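GRMZM2G135359 pseudokinase (Zea mays, PDB 6CPY) is a receptor-like pseudokinase, a membrane protein whose kinase-fold domain, described here without bound nucleotide, may bind ATP but is probably impaired in catalysis. Local coordinates at residues 52-57 / 68-73; 168-173 / 215-220; 228-233 / 257-262. All coordinates share one frame; numbering follows the deposited sequence.

Interaction 1: residues 52-57 / 68-73; sequences STCMLY and AVASSL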
# COMPACT_ATOMS: atom_id res chain seq x y z
N SER A 52 -11.80 -4.29 6.02
CA SER A 52 -12.33 -5.34 6.88
C SER A 52 -12.11 -5.07 8.37
O SER A 52 -12.76 -5.68 9.21
CB SER A 52 -11.73 -6.70 6.52
OG SER A 52 -10.35 -6.75 6.88
N THR A 53 -11.17 -4.18 8.68
CA THR A 53 -10.87 -3.85 10.06
C THR A 53 -11.00 -2.36 10.39
O THR A 53 -10.71 -1.96 11.52
CB THR A 53 -9.43 -4.27 10.42
OG1 THR A 53 -8.49 -3.48 9.68
CG2 THR A 53 -9.21 -5.76 10.12
N CYS A 54 -11.42 -1.53 9.43
CA CYS A 54 -11.39 -0.07 9.66
C CYS A 54 -12.25 0.80 8.73
O CYS A 54 -12.54 0.43 7.60
CB CYS A 54 -9.94 0.45 9.61
SG CYS A 54 -9.30 0.92 7.98
N MET A 55 -12.65 1.96 9.25
CA MET A 55 -13.26 3.04 8.48
C MET A 55 -12.16 4.03 8.15
O MET A 55 -11.25 4.20 8.97
CB MET A 55 -14.29 3.78 9.33
CG MET A 55 -15.53 3.00 9.67
SD MET A 55 -16.54 2.65 8.23
CE MET A 55 -16.84 4.29 7.57
N LEU A 56 -12.24 4.68 6.99
CA LEU A 56 -11.27 5.70 6.59
C LEU A 56 -11.91 7.07 6.44
O LEU A 56 -12.82 7.26 5.62
CB LEU A 56 -10.61 5.33 5.27
CG LEU A 56 -9.83 4.03 5.31
CD1 LEU A 56 -9.60 3.54 3.89
CD2 LEU A 56 -8.52 4.24 6.06
N TYR A 57 -11.44 8.03 7.24
CA TYR A 57 -12.02 9.36 7.31
C TYR A 57 -11.07 10.39 6.77
O TYR A 57 -9.86 10.31 6.97
CB TYR A 57 -12.40 9.71 8.74
CG TYR A 57 -13.48 8.83 9.32
CD1 TYR A 57 -14.80 8.98 8.91
CD2 TYR A 57 -13.18 7.84 10.26
CE1 TYR A 57 -15.80 8.17 9.43
CE2 TYR A 57 -14.17 7.03 10.78
CZ TYR A 57 -15.48 7.20 10.36
OH TYR A 57 -16.48 6.41 10.85
N ALA A 68 -5.66 10.98 6.07
CA ALA A 68 -6.61 9.90 6.02
C ALA A 68 -6.49 9.21 7.36
O ALA A 68 -5.39 8.77 7.74
CB ALA A 68 -6.29 8.95 4.89
N VAL A 69 -7.61 9.11 8.06
CA VAL A 69 -7.63 8.58 9.41
C VAL A 69 -8.25 7.20 9.38
O VAL A 69 -9.40 7.05 9.00
CB VAL A 69 -8.41 9.52 10.33
CG1 VAL A 69 -8.52 8.93 11.73
CG2 VAL A 69 -7.73 10.88 10.34
N ALA A 70 -7.47 6.19 9.78
CA ALA A 70 -7.95 4.82 9.85
C ALA A 70 -8.42 4.58 11.27
O ALA A 70 -7.64 4.72 12.21
CB ALA A 70 -6.84 3.84 9.48
N SER A 71 -9.69 4.19 11.42
CA SER A 71 -10.33 4.08 12.72
C SER A 71 -10.87 2.67 12.89
O SER A 71 -11.51 2.12 11.98
CB SER A 71 -11.48 5.09 12.84
OG SER A 71 -12.13 5.02 14.11
N SER A 72 -10.60 2.09 14.06
CA SER A 72 -11.10 0.77 14.40
C SER A 72 -12.62 0.72 14.32
O SER A 72 -13.29 1.73 14.56
CB SER A 72 -10.65 0.39 15.82
OG SER A 72 -11.11 -0.91 16.17
N LEU A 73 -13.15 -0.44 14.01
CA LEU A 73 -14.59 -0.66 14.02
C LEU A 73 -15.10 -0.87 15.45
O LEU A 73 -16.30 -0.79 15.70
CB LEU A 73 -14.96 -1.86 13.16
CG LEU A 73 -14.48 -1.81 11.70
CD1 LEU A 73 -14.84 -3.11 10.98
CD2 LEU A 73 -15.07 -0.61 10.98
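The beta2-beta3 hairpin of the kinase N-lobe, with the end of the loop that by sequence pattern corresponds to the glycine-rich loop, joins Met55 and Tyr57 to Ser71 and Val69 as two antiparallel hydrogen-bonded pairs. Met55 N donates to Ser71 O at 3.0 Å and Ser71 N to Met55 O. Tyr57 and Val69 repeat the exchange, Val69 N reaching Tyr57 O at 2.8 Å. Between them Leu56 and Ala70 form a non-hydrogen-bonded pair, with Leu56 CD2 3.8 Å from Ala70 CB. Cys54 SG meets the same methyl at 4.1 Å, its chi1 of 88° setting the sulfur between backbone N and carbonyl carbon. By sequence pattern Ala70 falls where active kinases carry the lysine of the Val-Ala-Ile-Lys motif, so this probable roof of the nucleotide site offers a methyl instead of an amine. On the other face Ser71 CB sits in plane at the edge of the Tyr57 ring, which also packs edge-to-face with Phe44. In the loop, the hydroxyls of Ser52 and Thr53 bond to Glu192. Leu73 turns its end back here: CG lies 3.8 Å from Thr53 C, and CD2 approaches Met55 CG at 3.9 Å, crossing at about a right angle.

Interaction 2: residues 168-173 / 215-220; sequences AALRNF and EDIVRK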
# COMPACT_ATOMS: atom_id res chain seq x y z
N ALA A 168 5.41 -7.26 7.09
CA ALA A 168 4.04 -7.32 7.61
C ALA A 168 3.15 -6.23 7.04
O ALA A 168 1.94 -6.42 6.85
CB ALA A 168 4.05 -7.25 9.13
N ALA A 169 3.75 -5.08 6.74
CA ALA A 169 3.05 -3.95 6.13
C ALA A 169 2.53 -4.22 4.71
O ALA A 169 1.71 -3.48 4.19
CB ALA A 169 3.97 -2.73 6.12
N LEU A 170 3.01 -5.29 4.08
CA LEU A 170 2.64 -5.60 2.71
C LEU A 170 1.77 -6.86 2.63
O LEU A 170 1.57 -7.41 1.54
CB LEU A 170 3.90 -5.80 1.87
CG LEU A 170 4.93 -4.66 1.88
CD1 LEU A 170 6.22 -5.11 1.22
CD2 LEU A 170 4.35 -3.44 1.20
N ARG A 171 1.24 -7.30 3.77
CA ARG A 171 0.49 -8.55 3.81
C ARG A 171 -0.79 -8.52 2.98
O ARG A 171 -1.29 -9.57 2.57
CB ARG A 171 0.17 -8.94 5.27
CG ARG A 171 -0.95 -8.13 5.88
CD ARG A 171 -0.95 -8.16 7.39
NE ARG A 171 -2.05 -7.34 7.90
CZ ARG A 171 -2.05 -6.00 7.94
NH1 ARG A 171 -1.00 -5.30 7.51
NH2 ARG A 171 -3.11 -5.36 8.40
N ASN A 172 -1.33 -7.32 2.74
CA ASN A 172 -2.54 -7.13 1.93
C ASN A 172 -2.27 -6.48 0.56
O ASN A 172 -3.19 -6.01 -0.11
CB ASN A 172 -3.55 -6.27 2.70
CG ASN A 172 -4.04 -6.95 3.95
OD1 ASN A 172 -4.26 -8.16 3.95
ND2 ASN A 172 -4.21 -6.19 5.03
N PHE A 173 -1.02 -6.47 0.13
CA PHE A 173 -0.62 -5.74 -1.07
C PHE A 173 -1.34 -6.17 -2.36
O PHE A 173 -1.27 -7.33 -2.78
CB PHE A 173 0.89 -5.85 -1.24
CG PHE A 173 1.38 -5.26 -2.52
CD1 PHE A 173 1.37 -3.89 -2.72
CD2 PHE A 173 1.83 -6.09 -3.54
CE1 PHE A 173 1.82 -3.35 -3.91
CE2 PHE A 173 2.28 -5.55 -4.73
CZ PHE A 173 2.26 -4.19 -4.91
N GLU A 215 9.18 -13.77 -0.88
CA GLU A 215 8.93 -14.50 -2.13
C GLU A 215 7.47 -14.33 -2.57
O GLU A 215 7.19 -14.28 -3.77
CB GLU A 215 9.26 -15.99 -1.96
N ASP A 216 6.55 -14.28 -1.61
CA ASP A 216 5.14 -14.05 -1.91
C ASP A 216 4.87 -12.61 -2.33
O ASP A 216 4.03 -12.37 -3.21
CB ASP A 216 4.27 -14.42 -0.71
CG ASP A 216 2.81 -14.61 -1.08
OD1 ASP A 216 2.54 -15.35 -2.05
OD2 ASP A 216 1.93 -14.03 -0.41
N ILE A 217 5.57 -11.65 -1.71
CA ILE A 217 5.43 -10.23 -2.09
C ILE A 217 5.95 -10.00 -3.52
O ILE A 217 5.32 -9.27 -4.29
CB ILE A 217 6.18 -9.30 -1.12
CG1 ILE A 217 5.59 -9.40 0.30
CG2 ILE A 217 6.13 -7.85 -1.60
CD1 ILE A 217 4.09 -9.17 0.37
N VAL A 218 7.08 -10.61 -3.85
CA VAL A 218 7.60 -10.57 -5.21
C VAL A 218 6.57 -11.08 -6.23
O VAL A 218 6.39 -10.45 -7.27
CB VAL A 218 8.91 -11.38 -5.35
CG1 VAL A 218 9.25 -11.63 -6.82
CG2 VAL A 218 10.06 -10.65 -4.66
N ARG A 219 5.91 -12.19 -5.92
CA ARG A 219 4.85 -12.74 -6.79
C ARG A 219 3.70 -11.76 -6.93
O ARG A 219 3.21 -11.51 -8.03
CB ARG A 219 4.32 -14.08 -6.26
CG ARG A 219 3.24 -14.72 -7.14
CD ARG A 219 2.51 -15.86 -6.43
NE ARG A 219 1.82 -15.41 -5.22
CZ ARG A 219 0.62 -14.83 -5.18
NH1 ARG A 219 -0.08 -14.60 -6.29
NH2 ARG A 219 0.11 -14.47 -4.00
N LYS A 220 3.27 -11.20 -5.81
CA LYS A 220 2.23 -10.18 -5.81
C LYS A 220 2.61 -8.95 -6.63
O LYS A 220 1.76 -8.42 -7.35
CB LYS A 220 1.88 -9.77 -4.38
CG LYS A 220 1.02 -10.79 -3.65
CD LYS A 220 0.82 -10.37 -2.20
CE LYS A 220 -0.20 -11.24 -1.49
NZ LYS A 220 -0.40 -10.76 -0.10
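Ile217 and Lys220 of helix 214-230 pack against Leu170, Arg171 and Phe173, part of the loop that matches the catalytic loop of active kinases. By sequence pattern Leu170, Arg171 and Asn172 take the places of His-Arg-Asp, so the arginine is kept and the aspartate is replaced by an asparagine. Asp216, near the start of the helical segment, is engaged by the helix itself, Arg219 gripping OD1 side-on through NE and NH2. Ile217 follows with CG1 beside its backbone N, and a chi2 of -53° carries CD1 to within 3.3 Å of Leu170 O and 3.7 Å of Leu170 CB. By sequence pattern it stands where active kinases usually carry the helix-F aspartate that bonds to the catalytic-loop backbone, so an apolar CD1 meets Leu170 O there instead. Its other branch, CG2, lies 3.9 Å from Leu170 CD1, and the two side chains cross at about a right angle. Leu170 O also accepts the backbone bond from Phe173 N that closes a type I turn. Lys220 ends the segment. Its CB touches Phe173 CD2 at 3.8 Å, at the edge of the ring, and the chain, extended beyond CG, slides past the phenylalanine in the opposite direction. NZ arrives 3.1 Å from Arg171 O, too poorly angled to count as a hydrogen bond, though the charge probably favours the carbonyl. The guanidinium of Arg171 is bonded through NH1 to Ala168 O and forms a salt bridge with Asp190, while Asn172 ND2 lies over its centre. Leu170 and Ile217 share Leu158 of helix 144-164, Phe173 meets Ile154 of the same helix, and Val188 of strand 186-188 packs on both Leu170 and Phe173.

Interaction 3: residues 228-233 / 257-262; sequences ILTGRV and EELIDP
Leu229 and Asp261 are joined where helix 214-230 of the kinase C-lobe ends beside the turn that follows helix 256-259. The direct hydrogen bond is backbone to backbone: Asp261 N donates to Leu229 O at 2.9 Å, nearly straight at 175° and in the carbonyl plane on a lone pair. A water adds a second polar link, donating to Thr230 O and to Leu259 O (2.7 Å) and accepting from Arg232 NE. Within the first segment, Thr230 OG1 accepts from Arg232 N in an ST turn and also bonds to Leu226 O; its chi1 of 63° places OG1 between the backbone N and the carbonyl carbon. The apolar contacts are made by Thr230, Leu259, Ile260 and Leu229: Thr230 CG2 lies 3.8 Å from Leu259 CD1, and Ile260 CD1 approaches Leu229 CB at 4.2 Å. Carbonyls are packed on too, Leu259 O by Thr230 CG2 (3.4 Å) and Thr230 O by Asp261 CB (3.5 Å). An alanine at Thr230 would probably leave Arg232 N without its acceptor and open a gap beside Leu259 CD1. Asp261 OD2 forms a salt bridge with Arg147. The chemistry implies a junction in which the last helix carbonyls, at Ile228, Leu229 and Thr230, are met by Arg147, an amide and a water.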
# COMPACT_ATOMS: atom_id res chain seq x y z
N ILE A 228 -1.23 -3.67 -14.24
CA ILE A 228 -0.96 -2.33 -14.74
C ILE A 228 -0.76 -2.37 -16.26
O ILE A 228 -1.25 -1.50 -16.98
CB ILE A 228 0.28 -1.73 -14.04
CG1 ILE A 228 -0.02 -1.40 -12.57
CG2 ILE A 228 0.78 -0.51 -14.78
CD1 ILE A 228 1.19 -1.19 -11.69
N LEU A 229 -0.06 -3.39 -16.74
CA LEU A 229 0.21 -3.52 -18.17
C LEU A 229 -0.99 -3.92 -19.03
O LEU A 229 -1.11 -3.47 -20.17
CB LEU A 229 1.34 -4.51 -18.39
CG LEU A 229 2.72 -4.06 -17.93
CD1 LEU A 229 3.66 -5.26 -17.96
CD2 LEU A 229 3.28 -2.94 -18.79
N THR A 230 -1.85 -4.78 -18.50
CA THR A 230 -2.94 -5.39 -19.29
C THR A 230 -4.31 -4.79 -18.98
O THR A 230 -5.24 -4.92 -19.77
CB THR A 230 -3.04 -6.91 -19.04
OG1 THR A 230 -3.37 -7.16 -17.67
CG2 THR A 230 -1.77 -7.60 -19.37
N GLY A 231 -4.44 -4.18 -17.81
CA GLY A 231 -5.73 -3.77 -17.29
C GLY A 231 -6.64 -4.91 -16.84
O GLY A 231 -7.82 -4.67 -16.63
N ARG A 232 -6.09 -6.12 -16.68
CA ARG A 232 -6.87 -7.31 -16.31
C ARG A 232 -6.49 -7.86 -14.93
O ARG A 232 -5.31 -7.83 -14.54
CB ARG A 232 -6.68 -8.42 -17.34
CG ARG A 232 -7.16 -8.09 -18.74
CD ARG A 232 -6.49 -9.00 -19.75
NE ARG A 232 -6.97 -8.82 -21.12
CZ ARG A 232 -8.00 -9.46 -21.67
NH1 ARG A 232 -8.71 -10.34 -20.96
NH2 ARG A 232 -8.33 -9.22 -22.93
N VAL A 233 -7.48 -8.38 -14.21
CA VAL A 233 -7.29 -8.92 -12.86
C VAL A 233 -8.10 -10.21 -12.68
O VAL A 233 -9.17 -10.34 -13.28
CB VAL A 233 -7.70 -7.87 -11.79
CG1 VAL A 233 -9.19 -7.59 -11.84
CG2 VAL A 233 -7.28 -8.31 -10.39
N GLU A 257 0.06 -6.21 -28.94
CA GLU A 257 -1.17 -5.42 -29.11
C GLU A 257 -2.41 -6.09 -28.49
O GLU A 257 -3.38 -5.42 -28.16
CB GLU A 257 -1.48 -5.13 -30.58
CG GLU A 257 -0.45 -4.26 -31.29
CD GLU A 257 0.57 -5.08 -32.07
OE1 GLU A 257 0.95 -6.18 -31.62
OE2 GLU A 257 0.99 -4.59 -33.15
N GLU A 258 -2.38 -7.42 -28.37
CA GLU A 258 -3.47 -8.13 -27.71
C GLU A 258 -3.30 -8.13 -26.19
O GLU A 258 -4.27 -8.13 -25.46
CB GLU A 258 -3.57 -9.57 -28.25
CG GLU A 258 -4.68 -10.38 -27.58
CD GLU A 258 -5.01 -11.70 -28.26
OE1 GLU A 258 -4.29 -12.12 -29.20
OE2 GLU A 258 -6.01 -12.32 -27.84
N LEU A 259 -2.06 -8.12 -25.73
CA LEU A 259 -1.77 -8.19 -24.30
C LEU A 259 -1.96 -6.84 -23.59
O LEU A 259 -2.59 -6.76 -22.53
CB LEU A 259 -0.34 -8.66 -24.08
CG LEU A 259 0.10 -8.79 -22.61
CD1 LEU A 259 -0.52 -10.01 -21.97
CD2 LEU A 259 1.60 -8.84 -22.48
N ILE A 260 -1.41 -5.80 -24.18
CA ILE A 260 -1.29 -4.50 -23.49
C ILE A 260 -2.64 -3.77 -23.49
O ILE A 260 -3.35 -3.76 -24.48
CB ILE A 260 -0.17 -3.65 -24.13
CG1 ILE A 260 1.19 -4.36 -24.03
CG2 ILE A 260 -0.10 -2.27 -23.49
CD1 ILE A 260 1.67 -4.64 -22.61
N ASP A 261 -2.97 -3.16 -22.34
CA ASP A 261 -4.22 -2.43 -22.17
C ASP A 261 -4.43 -1.40 -23.28
O ASP A 261 -3.63 -0.49 -23.43
CB ASP A 261 -4.19 -1.72 -20.80
CG ASP A 261 -5.54 -1.15 -20.38
OD1 ASP A 261 -6.45 -1.04 -21.23
OD2 ASP A 261 -5.65 -0.81 -19.18
N PRO A 262 -5.53 -1.51 -24.04
CA PRO A 262 -5.80 -0.47 -25.06
C PRO A 262 -5.96 0.96 -24.51
O PRO A 262 -5.60 1.93 -25.19
CB PRO A 262 -7.12 -0.93 -25.72
CG PRO A 262 -7.23 -2.38 -25.39
CD PRO A 262 -6.53 -2.59 -24.08
O HOH W 1 -5.26 -6.49 -22.03

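In the fold
The three contacts follow one another along a single kinase domain, interaction 1 in the N-lobe and interactions 2 and 3 in the C-lobe. Interaction 1 carries the position of the usual lysine and residues 168-173 that of the catalytic loop, so the two probably lie on the lobes bordering the nucleotide cleft. Their nearest atoms are about 6 Å apart and their centres 21 Å. Glu192, which by sequence pattern takes the glycine place of Asp-Phe-Gly, links residues 52-57 to Arg171 through its carboxylate and its backbone oxygen. Interactions 2 and 3 share helix 214-230, at its early and late turns, with centres 22 Å apart. Interaction 3 stands farthest from interaction 1, about 32 Å between centres, remote from that cleft.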